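Local coordinates for Xaa-Pro dipeptidase (Lactobacillus brevis, PDB 3I7M), which probably acts as a manganese-dependent metallo-aminopeptidase of family M24B, this chain being its N-terminal creatinase/prolidase domain, at residues N83-A86 with M87-D90; L109-A112 with R113-A116; E115-A118 with A119-A123. One frame throughout, in Å; residues are numbered along the deposited sequence.

Contact 1: residues N83-A86 with M87-D90; sequences NPWA and MIAD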
# COMPACT_ATOMS: atom_id res chain seq x y z
N ASN A 83 -5.09 -15.45 2.89
CA ASN A 83 -4.57 -14.51 3.88
C ASN A 83 -3.94 -13.30 3.17
O ASN A 83 -2.86 -13.39 2.61
CB ASN A 83 -3.52 -15.18 4.80
CG ASN A 83 -2.99 -14.24 5.93
OD1 ASN A 83 -2.97 -13.02 5.81
ND2 ASN A 83 -2.59 -14.82 7.03
N PRO A 84 -4.62 -12.14 3.16
CA PRO A 84 -4.13 -11.03 2.38
C PRO A 84 -2.81 -10.48 2.91
O PRO A 84 -2.00 -10.00 2.17
CB PRO A 84 -5.26 -10.00 2.43
CG PRO A 84 -5.94 -10.28 3.76
CD PRO A 84 -5.88 -11.81 3.88
N TRP A 85 -2.60 -10.55 4.23
CA TRP A 85 -1.42 -10.01 4.82
C TRP A 85 -0.16 -10.79 4.42
O TRP A 85 0.88 -10.19 4.13
CB TRP A 85 -1.56 -9.90 6.36
CG TRP A 85 -2.81 -9.18 6.73
CD1 TRP A 85 -3.94 -9.70 7.27
CD2 TRP A 85 -3.09 -7.80 6.43
NE1 TRP A 85 -4.90 -8.70 7.35
CE2 TRP A 85 -4.38 -7.54 6.87
CE3 TRP A 85 -2.35 -6.77 5.87
CZ2 TRP A 85 -4.97 -6.22 6.73
CZ3 TRP A 85 -2.94 -5.52 5.75
CH2 TRP A 85 -4.23 -5.29 6.16
N ALA A 86 -0.31 -12.12 4.42
CA ALA A 86 0.80 -12.97 3.99
C ALA A 86 1.09 -12.76 2.54
O ALA A 86 2.24 -12.69 2.16
CB ALA A 86 0.52 -14.41 4.26
N MSE A 87 0.05 -12.57 1.74
CA MSE A 87 0.25 -12.36 0.32
C MSE A 87 0.88 -11.01 0.01
O MSE A 87 1.73 -10.92 -0.83
CB MSE A 87 -1.04 -12.53 -0.39
CG MSE A 87 -1.48 -13.95 -0.39
SE MSE A 87 -3.22 -14.16 -1.09
CE MSE A 87 -2.93 -13.71 -2.95
N ILE A 88 0.49 -9.96 0.72
CA ILE A 88 1.14 -8.67 0.54
C ILE A 88 2.58 -8.79 0.92
O ILE A 88 3.46 -8.27 0.25
CB ILE A 88 0.48 -7.58 1.45
CG1 ILE A 88 -0.88 -7.17 0.89
CG2 ILE A 88 1.37 -6.32 1.57
CD1 ILE A 88 -1.79 -6.55 1.90
N ALA A 89 2.84 -9.45 2.05
CA ALA A 89 4.21 -9.58 2.51
C ALA A 89 5.04 -10.38 1.50
O ALA A 89 6.24 -10.05 1.27
CB ALA A 89 4.25 -10.27 3.89
N ASP A 90 4.45 -11.43 0.91
CA ASP A 90 5.14 -12.20 -0.10
C ASP A 90 5.53 -11.30 -1.29
O ASP A 90 6.62 -11.40 -1.82
CB ASP A 90 4.28 -13.37 -0.59
CG ASP A 90 4.02 -14.41 0.48
OD1 ASP A 90 4.72 -14.40 1.54
OD2 ASP A 90 3.11 -15.25 0.28

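Contact 2: residues L109-A112 with R113-A116; sequences LQVA and RMEA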
# COMPACT_ATOMS: atom_id res chain seq x y z
N LEU A 109 -5.78 4.14 8.93
CA LEU A 109 -5.53 2.69 9.05
C LEU A 109 -5.87 2.23 10.45
O LEU A 109 -5.41 2.83 11.45
CB LEU A 109 -4.08 2.40 8.69
CG LEU A 109 -3.75 0.92 8.62
CD1 LEU A 109 -4.57 0.19 7.57
CD2 LEU A 109 -2.26 0.70 8.40
N GLN A 110 -6.62 1.16 10.56
CA GLN A 110 -6.98 0.59 11.83
C GLN A 110 -5.81 -0.16 12.45
O GLN A 110 -5.01 -0.75 11.75
CB GLN A 110 -8.14 -0.35 11.64
CG GLN A 110 -9.34 0.31 11.01
CD GLN A 110 -9.42 0.07 9.53
OE1 GLN A 110 -8.47 0.04 8.82
NE2 GLN A 110 -10.66 -0.11 9.06
N VAL A 111 -5.69 -0.09 13.77
CA VAL A 111 -4.60 -0.71 14.52
C VAL A 111 -4.46 -2.18 14.11
O VAL A 111 -3.35 -2.68 13.96
CB VAL A 111 -4.76 -0.54 16.00
CG1 VAL A 111 -3.70 -1.33 16.76
CG2 VAL A 111 -4.59 0.93 16.48
N ALA A 112 -5.59 -2.93 14.04
CA ALA A 112 -5.49 -4.36 13.80
C ALA A 112 -4.82 -4.64 12.46
O ALA A 112 -4.14 -5.67 12.27
CB ALA A 112 -6.85 -5.02 13.83
N ARG A 113 -5.04 -3.76 11.48
CA ARG A 113 -4.49 -3.96 10.17
C ARG A 113 -3.02 -3.65 10.16
O ARG A 113 -2.20 -4.34 9.52
CB ARG A 113 -5.29 -3.17 9.11
CG ARG A 113 -6.68 -3.61 8.98
CD ARG A 113 -7.46 -2.94 7.94
NE ARG A 113 -8.85 -3.34 8.04
CZ ARG A 113 -9.61 -3.80 7.08
NH1 ARG A 113 -9.17 -3.78 5.84
NH2 ARG A 113 -10.86 -4.20 7.39
N MSE A 114 -2.61 -2.54 10.77
CA MSE A 114 -1.19 -2.28 10.96
C MSE A 114 -0.52 -3.47 11.59
O MSE A 114 0.53 -3.88 11.13
CB MSE A 114 -0.91 -1.04 11.78
CG MSE A 114 0.57 -0.91 12.16
SE MSE A 114 0.93 0.57 13.29
CE MSE A 114 0.11 -0.14 14.90
N GLU A 115 -1.08 -4.01 12.65
CA GLU A 115 -0.45 -5.14 13.34
C GLU A 115 -0.41 -6.37 12.48
O GLU A 115 0.56 -7.15 12.56
CB GLU A 115 -1.13 -5.38 14.72
CG GLU A 115 -0.91 -4.27 15.67
CD GLU A 115 -1.57 -4.39 17.08
OE1 GLU A 115 -2.38 -5.27 17.25
OE2 GLU A 115 -1.16 -3.57 17.93
N ALA A 116 -1.46 -6.64 11.73
CA ALA A 116 -1.47 -7.84 10.87
C ALA A 116 -0.39 -7.76 9.81
O ALA A 116 0.29 -8.73 9.47
CB ALA A 116 -2.80 -8.02 10.21

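Contact 3: residues E115-A118 with A119-A123; sequences EALA and AQFSA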
# COMPACT_ATOMS: atom_id res chain seq x y z
N GLU A 115 -1.08 -4.01 12.65
CA GLU A 115 -0.45 -5.14 13.34
C GLU A 115 -0.41 -6.37 12.48
O GLU A 115 0.56 -7.15 12.56
CB GLU A 115 -1.13 -5.38 14.72
CG GLU A 115 -0.91 -4.27 15.67
CD GLU A 115 -1.57 -4.39 17.08
OE1 GLU A 115 -2.38 -5.27 17.25
OE2 GLU A 115 -1.16 -3.57 17.93
N ALA A 116 -1.46 -6.64 11.73
CA ALA A 116 -1.47 -7.84 10.87
C ALA A 116 -0.39 -7.76 9.81
O ALA A 116 0.29 -8.73 9.47
CB ALA A 116 -2.80 -8.02 10.21
N LEU A 117 -0.21 -6.60 9.25
CA LEU A 117 0.87 -6.34 8.30
C LEU A 117 2.22 -6.50 8.96
O LEU A 117 3.11 -7.22 8.46
CB LEU A 117 0.69 -4.96 7.65
CG LEU A 117 1.69 -4.53 6.57
CD1 LEU A 117 1.62 -5.42 5.33
CD2 LEU A 117 1.55 -3.06 6.20
N ALA A 118 2.42 -5.85 10.13
CA ALA A 118 3.69 -5.89 10.81
C ALA A 118 4.11 -7.34 11.17
O ALA A 118 5.31 -7.66 11.17
CB ALA A 118 3.65 -5.02 12.04
N ALA A 119 3.14 -8.16 11.55
CA ALA A 119 3.41 -9.57 11.96
C ALA A 119 4.05 -10.36 10.87
O ALA A 119 4.69 -11.37 11.17
CB ALA A 119 2.13 -10.24 12.42
N GLN A 120 3.95 -9.95 9.63
CA GLN A 120 4.49 -10.74 8.51
C GLN A 120 5.95 -10.47 8.24
O GLN A 120 6.54 -11.17 7.42
CB GLN A 120 3.66 -10.45 7.28
CG GLN A 120 2.26 -10.92 7.43
CD GLN A 120 2.10 -12.45 7.41
OE1 GLN A 120 2.82 -13.15 6.68
NE2 GLN A 120 1.22 -12.97 8.23
N PHE A 121 6.53 -9.46 8.90
CA PHE A 121 7.90 -9.00 8.68
C PHE A 121 8.76 -9.18 9.91
O PHE A 121 8.22 -9.24 11.01
CB PHE A 121 7.92 -7.56 8.23
CG PHE A 121 7.15 -7.34 6.96
CD1 PHE A 121 6.01 -6.57 6.97
CD2 PHE A 121 7.59 -7.88 5.76
CE1 PHE A 121 5.31 -6.37 5.84
CE2 PHE A 121 6.86 -7.63 4.63
CZ PHE A 121 5.75 -6.86 4.69
N SER A 122 10.08 -9.26 9.75
CA SER A 122 10.87 -9.66 10.92
C SER A 122 10.96 -8.60 12.00
O SER A 122 10.78 -8.90 13.17
CB SER A 122 12.24 -10.14 10.53
OG SER A 122 12.76 -9.36 9.50
N ALA A 123 11.20 -7.35 11.63
CA ALA A 123 11.26 -6.29 12.65
C ALA A 123 11.05 -4.93 12.03
O ALA A 123 11.94 -4.09 11.97
CB ALA A 123 12.55 -6.32 13.47
O HOH W 1 -0.46 -11.29 10.03

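Contact 1: residues N83-A86 with M87-D90
Met-87 N reaches back 3.1 Å to Asn-83 O, and that bond ties the first turn of helix 84-94 to its N-cap residue. The eight residues form one unbroken run at the start of this helix, which belongs to the creatinase/prolidase N-terminal domain. The backbone bonds continue with the four-residue spacing of an alpha helix: Ile-88 N to Pro-84 O at 2.9 Å, then Ala-89 N to Trp-85 O and Asp-90 N to Ala-86 O.

The cap is made by the Asn-83 side chain. Its CG stands opposite the backbone N (chi1 -177°), which brings the amide over the opening turn. Asn-83 OD1 accepts from Ala-86 N at 3.1 Å, along a fairly straight N-H direction (164°), though the donor sits above the carbonyl plane. Trp-85 N lies 3.0 Å from the same Asn-83 OD1 and adds a weak, bent bond. One oxygen thus serves two of the early helix N-H groups, and Pro-84, coming first, has no N-H to satisfy.

The apolar contacts gather on another side of the turn. Trp-85 and Ile-88 run side by side and point the same way, with Trp-85 CE3 4.0 Å from Ile-88 CD1 in an oblique approach. Pro-84 CG rests over one face of the indole, displaced toward its rim. Beyond the turn, the indole packs on Arg-113, Ala-116 and Leu-117, while Ile-88 meets Tyr-22 and Phe-57 of the sheet. Ile-88 CG1 ends up 3.3 Å from Pro-84 O, the oxygen that also receives the Ile-88 N-H.

Contact 2: residues L109-A112 with R113-A116
Gln-110 O takes a near-linear bond from Met-114 N at 3.2 Å and a weak one from Arg-113 N, so the chain passes from an extended Leu-109 and Gln-110 straight into helical turns, with Glu-115 N to Val-111 O and Ala-116 N to Ala-112 O following. Gln-110 is the N-cap of helix 111-118, the helix of a beta-alpha-beta unit between strands 101-104 and 125-129.

Arg-113 leaves this turn extended from CG to NE and runs alongside the Gln-110 side chain in the same direction. The amide and guanidinium planes are only 16° apart. Gln-110 OE1 nevertheless touches the aliphatic part, 3.3 Å from Arg-113 CD, and the angle to NE is too poor for a hydrogen bond. The charged end finds its acceptors elsewhere: NH2 bonds Glu-41 O and NH1 bonds Arg-42 O. With an alanine here the guanidinium is gone, which is likely to leave those two loop carbonyls without these donors and the Gln-110 amide without the chain that flanks it.

Leu-109 splits its two methyls between neighbouring residues of the turn. Leu-109 CD1 lies 3.8 Å from Arg-113 CB, and Leu-109 CD2 is 4.0 Å from Met-114 CB, where the side chains meet at about a right angle; Ile-104 packs against both Leu-109 and Met-114. Val-111 and Glu-115 lie side by side, with Val-111 CG1 3.6 Å from Glu-115 OE2.

Contact 3: residues E115-A118 with A119-A123
Leu-117 and Phe-121 are brought together by their first torsions: Leu-117 carries CG on the far side from its backbone N (chi1 -177°), whereas Phe-121 turns its ring back beside its own N (chi1 -59°). The two side chains slant across each other, with Leu-117 CD1 3.8 Å from Phe-121 CE1. The ring also comes close to the backbone, Phe-121 CD1 lying 3.3 Å from Leu-117 O. Away from this pair, Leu-117 packs on Tyr-22 and Phe-126, and Phe-121 on Met-20 and Pro-99, so both are buried, Leu-117 on the inner side of helix 111-118 and Phe-121 in the loop that follows it.

The backbone here leaves helix 111-118 for the loop leading to strand 125-129. Ala-119 N still bonds Glu-115 O at 2.9 Å with four-residue spacing. After that the spacing shortens to three: Gln-120 N reaches Leu-117 O at 3.1 Å, and Phe-121 N closes a type I beta turn on Ala-118 O, also at 3.1 Å. In both of these bonds the donor stands well above the carbonyl plane.

The Gln-120 amide folds back along the helix toward Ala-116. Gln-120 NE2 donates to a water 3.0 Å away, and that water in turn donates to Ala-116 O at 2.7 Å, linking amide and carbonyl. The Gln-120 carbonyl oxygen accepts from Lys-93 NZ, on helix 84-94.

Followed from the N terminus, contact 1 comes first and closes the opening turn of helix 84-94. The chain then runs through strand 101-104 before contact 2 starts helix 111-118, and contact 3 leads out of that helix toward strand 125-129. None encloses another; contacts 2 and 3 overlap at Glu-115 and Ala-116, while contact 1 stands apart in sequence. In space the two helices meet. Trp-85 of contact 1 reaches Ala-116, common to contacts 2 and 3, with Trp-85 CD1 3.6 Å from Ala-116 CB, and Arg-113 of contact 2, with Trp-85 CH2 3.8 Å from Arg-113 CB. Gln-120 also joins contacts 1 and 3, Gln-120 CB lying 3.4 Å from Ala-89 CB.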